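Local coordinates for Lysine/ornithine decarboxylase (PDB 5GJO), which decarboxylates both L-lysine and L-ornithine, giving cadaverine and putrescine, with pyridoxal 5'-phosphate as cofactor in a homodimeric enzyme of polyamine biosynthesis, at residues Arg137-Asn142 with Asp148-Phe153; Phe179-Gln184 with Ala189-Ala194; Gly220-Asp225 with Val231-Met236. The protein carries 2 engineered substitutions. All coordinates share one frame; numbering follows the deposited sequence.

Contact 1 (Arg137-Asn142 with Asp148-Phe153); sequences RIAVRN and DLNTKF
R137 reaches across to L149 and F153. Its NH2 donates to the backbone L149 O at 2.9 Å, on a lone pair in the carbonyl plane. The bond is bent. The V140 backbone N gives a nearly straight bond (171°) to N150 OD1 at 2.9 Å, reaching that oxygen from well above the amide plane. A water accepts from R137 NE and sits 2.7 Å from both I138 O and N150 OD1, bridging the two side chains. N150 ND2 turns the other way and donates to H180 O.

The packing is between R137 and F153. CB of F153 sits over the centre of the R137 guanidinium, 3.3 Å from NH2. The guanidinium and the ring are only 16° from parallel. R137 gets there as an extended chain, with CG anti to the backbone N (chi1 -176°).

Within 148-153, D148 OD1 accepts from N150 N, an Asx turn.

Both segments belong to the barrel loop between strand 133-137 and helix 160-169, which brings L149 to the PLP. I138 and V140 rest on helix 189-207, R137 touches C178 of strand 173-178, and L149 and F153 pack on C324 of the second subunit, the probable proton donor.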
loop_
_atom_site.group_PDB
_atom_site.type_symbol
_atom_site.label_atom_id
_atom_site.label_comp_id
_atom_site.label_asym_id
_atom_site.label_seq_id
_atom_site.Cartn_x
_atom_site.Cartn_y
_atom_site.Cartn_z
ATOM N N ARG A 137 23.545 -1.882 -15.938
ATOM C CA ARG A 137 22.177 -2.006 -16.490
ATOM C C ARG A 137 22.024 -0.910 -17.530
ATOM O O ARG A 137 22.171 0.302 -17.175
ATOM C CB ARG A 137 21.173 -1.726 -15.408
ATOM C CG ARG A 137 19.735 -1.949 -15.899
ATOM C CD ARG A 137 18.808 -1.884 -14.718
ATOM N NE ARG A 137 17.412 -1.809 -15.102
ATOM C CZ ARG A 137 16.422 -1.898 -14.204
ATOM N NH1 ARG A 137 16.657 -2.266 -12.943
ATOM N NH2 ARG A 137 15.145 -1.717 -14.611
ATOM N N ILE A 138 21.686 -1.316 -18.717
ATOM C CA ILE A 138 21.407 -0.405 -19.833
ATOM C C ILE A 138 19.898 -0.160 -19.993
ATOM O O ILE A 138 19.080 -1.066 -19.802
ATOM C CB ILE A 138 21.968 -0.913 -21.182
ATOM C CG1 ILE A 138 21.489 -2.323 -21.579
ATOM C CG2 ILE A 138 23.497 -0.852 -21.143
ATOM C CD1 ILE A 138 21.838 -2.783 -22.970
ATOM N N ALA A 139 19.590 1.054 -20.397
ATOM C CA ALA A 139 18.257 1.461 -20.749
ATOM C C ALA A 139 17.922 0.925 -22.140
ATOM O O ALA A 139 18.657 1.138 -23.088
ATOM C CB ALA A 139 18.142 2.995 -20.647
ATOM N N VAL A 140 16.795 0.237 -22.248
ATOM C CA VAL A 140 16.314 -0.382 -23.437
ATOM C C VAL A 140 14.873 0.020 -23.773
ATOM O O VAL A 140 14.164 0.581 -22.938
ATOM C CB VAL A 140 16.511 -1.901 -23.370
ATOM C CG1 VAL A 140 17.960 -2.221 -23.149
ATOM C CG2 VAL A 140 15.588 -2.553 -22.328
ATOM N N ARG A 141 14.512 -0.172 -25.027
ATOM C CA ARG A 141 13.178 0.190 -25.559
ATOM C C ARG A 141 12.147 -0.907 -25.368
ATOM O O ARG A 141 12.444 -2.064 -25.465
ATOM C CB ARG A 141 13.230 0.398 -27.063
ATOM C CG ARG A 141 14.073 1.546 -27.487
ATOM C CD ARG A 141 13.884 1.749 -28.999
ATOM N NE ARG A 141 14.818 2.780 -29.284
ATOM C CZ ARG A 141 16.021 2.567 -29.765
ATOM N NH1 ARG A 141 16.401 1.363 -30.140
ATOM N NH2 ARG A 141 16.808 3.616 -29.958
ATOM N N ASN A 142 10.903 -0.511 -25.153
ATOM C CA ASN A 142 9.782 -1.440 -25.124
ATOM C C ASN A 142 8.463 -0.699 -25.242
ATOM O O ASN A 142 8.146 0.078 -24.378
ATOM C CB ASN A 142 9.790 -2.303 -23.853
ATOM C CG ASN A 142 8.852 -3.504 -23.949
ATOM O OD1 ASN A 142 8.076 -3.607 -24.861
ATOM N ND2 ASN A 142 8.963 -4.426 -23.009
ATOM N N ASP A 148 7.011 0.753 -16.998
ATOM C CA ASP A 148 8.263 1.217 -17.623
ATOM C C ASP A 148 9.414 1.081 -16.629
ATOM O O ASP A 148 9.388 1.724 -15.529
ATOM C CB ASP A 148 8.044 2.660 -18.025
ATOM C CG ASP A 148 9.307 3.392 -18.488
ATOM O OD1 ASP A 148 10.303 2.769 -18.910
ATOM O OD2 ASP A 148 9.228 4.648 -18.501
ATOM N N LEU A 149 10.444 0.323 -17.015
ATOM C CA LEU A 149 11.563 0.095 -16.134
ATOM C C LEU A 149 12.837 0.683 -16.742
ATOM O O LEU A 149 13.947 0.184 -16.481
ATOM C CB LEU A 149 11.685 -1.369 -15.760
ATOM C CG LEU A 149 10.503 -1.886 -14.911
ATOM C CD1 LEU A 149 10.783 -3.374 -14.648
ATOM C CD2 LEU A 149 10.325 -1.087 -13.608
ATOM N N ASN A 150 12.672 1.716 -17.589
ATOM C CA ASN A 150 13.840 2.259 -18.302
ATOM C C ASN A 150 13.937 3.765 -18.301
ATOM O O ASN A 150 14.764 4.337 -19.063
ATOM C CB ASN A 150 13.846 1.698 -19.710
ATOM C CG ASN A 150 14.240 0.220 -19.723
ATOM O OD1 ASN A 150 15.417 -0.108 -19.706
ATOM N ND2 ASN A 150 13.256 -0.681 -19.771
ATOM N N THR A 151 13.133 4.416 -17.473
ATOM C CA THR A 151 13.286 5.849 -17.230
ATOM C C THR A 151 14.011 6.126 -15.919
ATOM O O THR A 151 15.000 6.832 -15.916
ATOM C CB THR A 151 11.922 6.537 -17.328
ATOM O OG1 THR A 151 11.463 6.343 -18.671
ATOM C CG2 THR A 151 12.009 8.007 -17.026
ATOM N N LYS A 152 13.456 5.624 -14.805
ATOM C CA LYS A 152 14.090 5.639 -13.482
ATOM C C LYS A 152 15.389 4.818 -13.418
ATOM O O LYS A 152 16.215 5.035 -12.454
ATOM C CB LYS A 152 13.076 5.217 -12.437
ATOM C CG LYS A 152 13.542 5.305 -10.956
ATOM C CD LYS A 152 12.362 5.033 -10.003
ATOM C CE LYS A 152 12.779 5.151 -8.558
ATOM N NZ LYS A 152 13.668 4.071 -7.991
ATOM N N PHE A 153 15.494 3.800 -14.274
ATOM C CA PHE A 153 16.624 2.840 -14.289
ATOM C C PHE A 153 17.267 2.786 -15.639
ATOM O O PHE A 153 16.596 3.061 -16.672
ATOM C CB PHE A 153 16.063 1.430 -13.958
ATOM C CG PHE A 153 15.121 1.412 -12.774
ATOM C CD1 PHE A 153 15.588 1.496 -11.487
ATOM C CD2 PHE A 153 13.732 1.423 -12.959
ATOM C CE1 PHE A 153 14.708 1.495 -10.420
ATOM C CE2 PHE A 153 12.834 1.482 -11.872
ATOM C CZ PHE A 153 13.356 1.461 -10.607
HETATM O O HOH W 1 16.945 -1.849 -18.279
#

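Contact 2 (Phe179-Gln184 with Ala189-Ala194); sequences FHVGSQ and AAYEEA. With PLP (pyridoxal-5'-phosphate), chain H; SO4 (sulfate ion), chain C.
The tight part of this contact is three apolar touches against helix 189-207. A194 CB sits almost centrally over one face of the F179 ring, 3.4 Å from its centroid and 12° off the normal. This is a close CH-pi contact. F179 reaches the helix with CG between its backbone N and carbonyl carbon (chi1 58°). V181 splits its two methyls. CG2 lies over a face of the Y191 ring, offset toward the hydroxyl end and 3.5 Å from CZ, a second CH-pi contact. CG1 turns to A190 and comes 4.0 Å from its CB. Y191 OH is hydrogen-bonded to the carbonyl O of G219.

No hydrogen bond crosses between the segments. The polar work of 179-184 is done on the cofactor side. H180 NE2 donates to PLP O4P at 3.1 Å, and its CD2 packs 3.6 Å from PLP C3 and C4. H180 ND1 accepts from G182 N at 3.0 Å, near the ring plane. The two bonds together fix the rotation of the imidazole. S183 OG bonds PLP O2P at 2.6 Å. A leucine in place of H180 would probably leave PLP O4P and G182 N each without this partner.

The outer side of the helix is looser. Exposed A189 donates its N to O1 of a sulfate, probably from the crystallisation liquor, which K144 and S187 also hold.

This is a strand-to-helix loop of the PLP-binding TIM barrel, with polar residues on the phosphate. It joins strand 173-178 to helix 189-207, whose Y191 and E192 also pack on helix 233-247.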
loop_
_atom_site.group_PDB
_atom_site.type_symbol
_atom_site.label_atom_id
_atom_site.label_comp_id
_atom_site.label_asym_id
_atom_site.label_seq_id
_atom_site.Cartn_x
_atom_site.Cartn_y
_atom_site.Cartn_z
ATOM N N PHE A 179 19.743 -5.844 -18.322
ATOM C CA PHE A 179 18.670 -5.005 -18.774
ATOM C C PHE A 179 17.331 -5.594 -18.249
ATOM O O PHE A 179 17.265 -6.788 -17.836
ATOM C CB PHE A 179 18.611 -4.793 -20.283
ATOM C CG PHE A 179 18.486 -6.047 -21.086
ATOM C CD1 PHE A 179 17.269 -6.651 -21.284
ATOM C CD2 PHE A 179 19.561 -6.628 -21.636
ATOM C CE1 PHE A 179 17.123 -7.788 -22.028
ATOM C CE2 PHE A 179 19.456 -7.783 -22.379
ATOM C CZ PHE A 179 18.224 -8.369 -22.609
ATOM N N HIS A 180 16.336 -4.699 -18.188
ATOM C CA HIS A 180 14.946 -5.178 -17.891
ATOM C C HIS A 180 14.083 -4.432 -18.908
ATOM O O HIS A 180 14.118 -3.191 -18.971
ATOM C CB HIS A 180 14.550 -4.908 -16.486
ATOM C CG HIS A 180 13.383 -5.714 -16.029
ATOM N ND1 HIS A 180 12.230 -5.779 -16.766
ATOM C CD2 HIS A 180 13.175 -6.474 -14.930
ATOM C CE1 HIS A 180 11.318 -6.502 -16.121
ATOM N NE2 HIS A 180 11.864 -6.946 -15.006
ATOM N N VAL A 181 13.346 -5.195 -19.667
ATOM C CA VAL A 181 12.531 -4.608 -20.743
ATOM C C VAL A 181 11.275 -3.858 -20.230
ATOM O O VAL A 181 10.633 -3.074 -20.971
ATOM C CB VAL A 181 12.128 -5.617 -21.822
ATOM C CG1 VAL A 181 13.307 -6.244 -22.522
ATOM C CG2 VAL A 181 11.147 -6.650 -21.329
ATOM N N GLY A 182 10.953 -4.124 -18.974
ATOM C CA GLY A 182 9.762 -3.613 -18.325
ATOM C C GLY A 182 8.831 -4.740 -17.892
ATOM O O GLY A 182 8.955 -5.830 -18.364
ATOM N N SER A 183 7.950 -4.452 -16.943
ATOM C CA SER A 183 7.060 -5.476 -16.405
ATOM C C SER A 183 5.812 -5.715 -17.248
ATOM O O SER A 183 5.287 -4.811 -17.846
ATOM C CB SER A 183 6.697 -5.227 -14.945
ATOM O OG SER A 183 6.249 -6.405 -14.327
ATOM N N GLN A 184 5.354 -6.960 -17.257
ATOM C CA GLN A 184 4.240 -7.355 -18.078
ATOM C C GLN A 184 4.491 -6.957 -19.518
ATOM O O GLN A 184 3.804 -6.145 -20.050
ATOM C CB GLN A 184 2.905 -6.810 -17.568
ATOM C CG GLN A 184 1.708 -7.321 -18.347
ATOM C CD GLN A 184 1.300 -8.744 -17.980
ATOM O OE1 GLN A 184 1.985 -9.424 -17.259
ATOM N NE2 GLN A 184 0.166 -9.180 -18.510
ATOM N N ALA A 189 10.057 -8.915 -29.212
ATOM C CA ALA A 189 11.084 -8.115 -29.909
ATOM C C ALA A 189 11.943 -7.254 -29.007
ATOM O O ALA A 189 13.147 -7.014 -29.300
ATOM C CB ALA A 189 10.449 -7.207 -30.971
ATOM N N ALA A 190 11.368 -6.762 -27.927
ATOM C CA ALA A 190 12.134 -5.942 -27.017
ATOM C C ALA A 190 13.308 -6.742 -26.459
ATOM O O ALA A 190 14.374 -6.224 -26.316
ATOM C CB ALA A 190 11.261 -5.435 -25.891
ATOM N N TYR A 191 13.077 -8.007 -26.123
ATOM C CA TYR A 191 14.162 -8.849 -25.669
ATOM C C TYR A 191 15.188 -9.070 -26.784
ATOM O O TYR A 191 16.360 -9.003 -26.565
ATOM C CB TYR A 191 13.635 -10.199 -25.198
ATOM C CG TYR A 191 12.750 -10.151 -23.978
ATOM C CD1 TYR A 191 13.281 -10.262 -22.706
ATOM C CD2 TYR A 191 11.382 -10.048 -24.096
ATOM C CE1 TYR A 191 12.482 -10.239 -21.583
ATOM C CE2 TYR A 191 10.572 -10.031 -22.985
ATOM C CZ TYR A 191 11.128 -10.125 -21.715
ATOM O OH TYR A 191 10.339 -10.105 -20.597
ATOM N N GLU A 192 14.708 -9.324 -27.986
ATOM C CA GLU A 192 15.597 -9.592 -29.107
ATOM C C GLU A 192 16.490 -8.404 -29.438
ATOM O O GLU A 192 17.653 -8.563 -29.706
ATOM C CB GLU A 192 14.789 -10.006 -30.330
ATOM C CG GLU A 192 14.116 -11.346 -30.158
ATOM C CD GLU A 192 13.163 -11.710 -31.277
ATOM O OE1 GLU A 192 13.104 -12.880 -31.620
ATOM O OE2 GLU A 192 12.465 -10.838 -31.794
ATOM N N GLU A 193 15.907 -7.226 -29.416
ATOM C CA GLU A 193 16.625 -5.971 -29.628
ATOM C C GLU A 193 17.693 -5.676 -28.551
ATOM O O GLU A 193 18.797 -5.318 -28.862
ATOM C CB GLU A 193 15.641 -4.799 -29.736
ATOM C CG GLU A 193 16.282 -3.423 -29.635
ATOM C CD GLU A 193 15.330 -2.249 -29.865
ATOM O OE1 GLU A 193 14.409 -2.386 -30.670
ATOM O OE2 GLU A 193 15.538 -1.195 -29.263
ATOM N N ALA A 194 17.344 -5.868 -27.290
ATOM C CA ALA A 194 18.270 -5.689 -26.183
ATOM C C ALA A 194 19.459 -6.606 -26.271
ATOM O O ALA A 194 20.629 -6.175 -25.979
ATOM C CB ALA A 194 17.521 -5.841 -24.885
HETATM N N1 PLP H . 14.382 -8.027 -11.612
HETATM C C2 PLP H . 14.427 -6.685 -11.431
HETATM C C2A PLP H . 15.754 -5.995 -11.258
HETATM C C3 PLP H . 13.172 -5.894 -11.402
HETATM O O3 PLP H . 13.192 -4.544 -11.222
HETATM C C4 PLP H . 11.898 -6.626 -11.578
HETATM C C4A PLP H . 10.595 -5.925 -11.563
HETATM O O4A PLP H . 10.487 -4.849 -10.998
HETATM C C5 PLP H . 11.985 -8.095 -11.767
HETATM C C6 PLP H . 13.235 -8.710 -11.773
HETATM C C5A PLP H . 10.729 -8.915 -11.952
HETATM O O4P PLP H . 9.945 -8.352 -13.001
HETATM P P PLP H . 8.666 -9.141 -13.579
HETATM O O1P PLP H . 9.251 -10.408 -14.155
HETATM O O2P PLP H . 8.089 -8.198 -14.607
HETATM O O3P PLP H . 7.791 -9.354 -12.366
HETATM S S SO4 C . 6.544 -7.596 -30.662
HETATM O O1 SO4 C . 7.268 -8.793 -30.134
HETATM O O2 SO4 C . 6.592 -7.591 -32.117
HETATM O O3 SO4 C . 5.143 -7.861 -30.222
HETATM O O4 SO4 C . 7.016 -6.308 -30.088
#

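Contact 3 (Gly220-Asp225 with Val231-Met236); sequences GFPVPD and VDLAAM. With PLP (pyridoxal-5'-phosphate), chain H.
P222 meets L233 and M236 with CD, and with CG toward L233 CD2. The contact is apolar throughout. M236 can be followed outward. Its CB leaves the helix toward 220-225. CG is anti to the backbone N (chi1 174°), and the chain stays extended as far as SD. SD is the first atom to touch, 3.8 Å from P222 CD and 4.3 Å from F221 CD1. It approaches the F221 ring obliquely. At SD the chain bends (chi3 -94°), and CE ends 4.1 Å from P222 CD. M236 and P222 thus reach toward each other, SD and CE against CD.

L233 and P222 instead slide past each other in opposite directions. L233 CD2 lies 3.8 Å from P222 CD, and its CD1 comes 4.0 Å from the carbonyl P222 O. V231 CG1 adds a looser touch, 4.3 Å from P222 CG.

The start of the helix is held separately. D232 is the N-cap, and its OD1 accepts from A235 N at 3.0 Å, from above the carboxylate plane. F221 and L233 also share Y260 of helix 259-263 as a neighbour.

Just before F221, G220 reaches the PLP phosphate. Its N donates an almost straight bond (176°) to PLP O1P at 2.9 Å. A glycine backbone N-H holding the cofactor phosphate, in a loop between a barrel strand and its helix, is characteristic of the PLP-binding TIM-barrel domain of class-II decarboxylases.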
loop_
_atom_site.group_PDB
_atom_site.type_symbol
_atom_site.label_atom_id
_atom_site.label_comp_id
_atom_site.label_asym_id
_atom_site.label_seq_id
_atom_site.Cartn_x
_atom_site.Cartn_y
_atom_site.Cartn_z
ATOM N N GLY A 220 10.015 -9.630 -16.801
ATOM C CA GLY A 220 8.973 -9.065 -17.637
ATOM C C GLY A 220 8.046 -10.045 -18.313
ATOM O O GLY A 220 7.111 -9.643 -18.967
ATOM N N PHE A 221 8.330 -11.327 -18.142
ATOM C CA PHE A 221 7.463 -12.332 -18.704
ATOM C C PHE A 221 6.012 -12.092 -18.131
ATOM O O PHE A 221 5.868 -11.912 -16.939
ATOM C CB PHE A 221 7.965 -13.721 -18.338
ATOM C CG PHE A 221 9.423 -13.927 -18.658
ATOM C CD1 PHE A 221 9.804 -14.141 -19.916
ATOM C CD2 PHE A 221 10.369 -13.749 -17.678
ATOM C CE1 PHE A 221 11.164 -14.315 -20.227
ATOM C CE2 PHE A 221 11.718 -13.860 -17.968
ATOM C CZ PHE A 221 12.095 -14.167 -19.223
ATOM N N PRO A 222 4.975 -12.127 -18.980
ATOM C CA PRO A 222 3.658 -11.697 -18.562
ATOM C C PRO A 222 2.812 -12.778 -17.974
ATOM O O PRO A 222 3.091 -13.953 -18.099
ATOM C CB PRO A 222 3.080 -11.117 -19.846
ATOM C CG PRO A 222 3.605 -12.045 -20.870
ATOM C CD PRO A 222 5.076 -12.116 -20.433
ATOM N N VAL A 223 1.796 -12.353 -17.295
ATOM C CA VAL A 223 0.783 -13.276 -16.674
ATOM C C VAL A 223 -0.635 -12.802 -17.125
ATOM O O VAL A 223 -0.854 -11.586 -17.357
ATOM C CB VAL A 223 0.982 -13.066 -15.163
ATOM C CG1 VAL A 223 -0.232 -13.361 -14.269
ATOM C CG2 VAL A 223 2.271 -13.761 -14.686
ATOM N N PRO A 224 -1.606 -13.721 -17.179
ATOM C CA PRO A 224 -2.977 -13.421 -17.564
ATOM C C PRO A 224 -3.648 -12.492 -16.514
ATOM O O PRO A 224 -3.443 -12.617 -15.299
ATOM C CB PRO A 224 -3.711 -14.771 -17.568
ATOM C CG PRO A 224 -2.748 -15.756 -17.202
ATOM C CD PRO A 224 -1.398 -15.162 -16.940
ATOM N N ASP A 225 -4.470 -11.585 -17.024
ATOM C CA ASP A 225 -5.287 -10.726 -16.193
ATOM C C ASP A 225 -6.779 -11.051 -16.454
ATOM O O ASP A 225 -7.068 -12.115 -16.911
ATOM C CB ASP A 225 -4.923 -9.259 -16.399
ATOM C CG ASP A 225 -5.433 -8.700 -17.715
ATOM O OD1 ASP A 225 -5.960 -9.452 -18.523
ATOM O OD2 ASP A 225 -5.316 -7.481 -17.884
ATOM N N VAL A 231 -0.351 -13.428 -25.292
ATOM C CA VAL A 231 0.987 -13.887 -25.726
ATOM C C VAL A 231 1.058 -15.388 -25.532
ATOM O O VAL A 231 0.647 -15.874 -24.507
ATOM C CB VAL A 231 2.054 -13.284 -24.712
ATOM C CG1 VAL A 231 3.388 -13.988 -24.717
ATOM C CG2 VAL A 231 2.237 -11.821 -24.993
ATOM N N ASP A 232 1.732 -16.077 -26.431
ATOM C CA ASP A 232 2.051 -17.472 -26.232
ATOM C C ASP A 232 3.379 -17.501 -25.499
ATOM O O ASP A 232 4.387 -17.153 -26.087
ATOM C CB ASP A 232 2.198 -18.098 -27.607
ATOM C CG ASP A 232 2.777 -19.496 -27.587
ATOM O OD1 ASP A 232 3.336 -19.956 -26.612
ATOM O OD2 ASP A 232 2.657 -20.147 -28.606
ATOM N N LEU A 233 3.394 -17.945 -24.242
ATOM C CA LEU A 233 4.643 -17.876 -23.464
ATOM C C LEU A 233 5.697 -18.824 -23.939
ATOM O O LEU A 233 6.863 -18.486 -23.863
ATOM C CB LEU A 233 4.479 -18.103 -21.955
ATOM C CG LEU A 233 3.882 -16.953 -21.186
ATOM C CD1 LEU A 233 3.531 -17.582 -19.813
ATOM C CD2 LEU A 233 4.906 -15.848 -21.053
ATOM N N ALA A 234 5.336 -20.044 -24.375
ATOM C CA ALA A 234 6.322 -20.905 -24.892
ATOM C C ALA A 234 7.051 -20.255 -26.096
ATOM O O ALA A 234 8.279 -20.306 -26.178
ATOM C CB ALA A 234 5.703 -22.252 -25.317
ATOM N N ALA A 235 6.303 -19.680 -27.001
ATOM C CA ALA A 235 6.922 -19.083 -28.202
ATOM C C ALA A 235 7.770 -17.902 -27.807
ATOM O O ALA A 235 8.912 -17.744 -28.354
ATOM C CB ALA A 235 5.929 -18.654 -29.231
ATOM N N MET A 236 7.257 -17.075 -26.891
ATOM C CA MET A 236 8.112 -15.978 -26.355
ATOM C C MET A 236 9.426 -16.485 -25.806
ATOM O O MET A 236 10.546 -15.981 -26.186
ATOM C CB MET A 236 7.384 -15.163 -25.297
ATOM C CG MET A 236 8.258 -14.113 -24.617
ATOM S SD MET A 236 7.303 -13.217 -23.349
ATOM C CE MET A 236 6.703 -11.764 -24.224
HETATM N N1 PLP H . 14.382 -8.027 -11.612
HETATM C C2 PLP H . 14.427 -6.685 -11.431
HETATM C C2A PLP H . 15.754 -5.995 -11.258
HETATM C C3 PLP H . 13.172 -5.894 -11.402
HETATM O O3 PLP H . 13.192 -4.544 -11.222
HETATM C C4 PLP H . 11.898 -6.626 -11.578
HETATM C C4A PLP H . 10.595 -5.925 -11.563
HETATM O O4A PLP H . 10.487 -4.849 -10.998
HETATM C C5 PLP H . 11.985 -8.095 -11.767
HETATM C C6 PLP H . 13.235 -8.710 -11.773
HETATM C C5A PLP H . 10.729 -8.915 -11.952
HETATM O O4P PLP H . 9.945 -8.352 -13.001
HETATM P P PLP H . 8.666 -9.141 -13.579
HETATM O O1P PLP H . 9.251 -10.408 -14.155
HETATM O O2P PLP H . 8.089 -8.198 -14.607
HETATM O O3P PLP H . 7.791 -9.354 -12.366
#

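From the N terminus the three contacts come in series, and none encloses or crosses another. Contact 1 closes the start of the loop between strand 133-137 and helix 160-169 on itself. Contact 2 folds the loop after strand 173-178 back on helix 189-207. Contact 3 does the same for the loop after strand 214-216 and helix 233-247. They follow successive strands of the barrel. Contacts 1 and 2 have centres about 9 Å apart and are joined by the R141-E193 salt bridge. Contacts 2 and 3 have centres about 13 Å apart and meet where Q184 NE2 probably bonds V223 O. Both hold the PLP phosphate group. Contacts 1 and 3 do not touch.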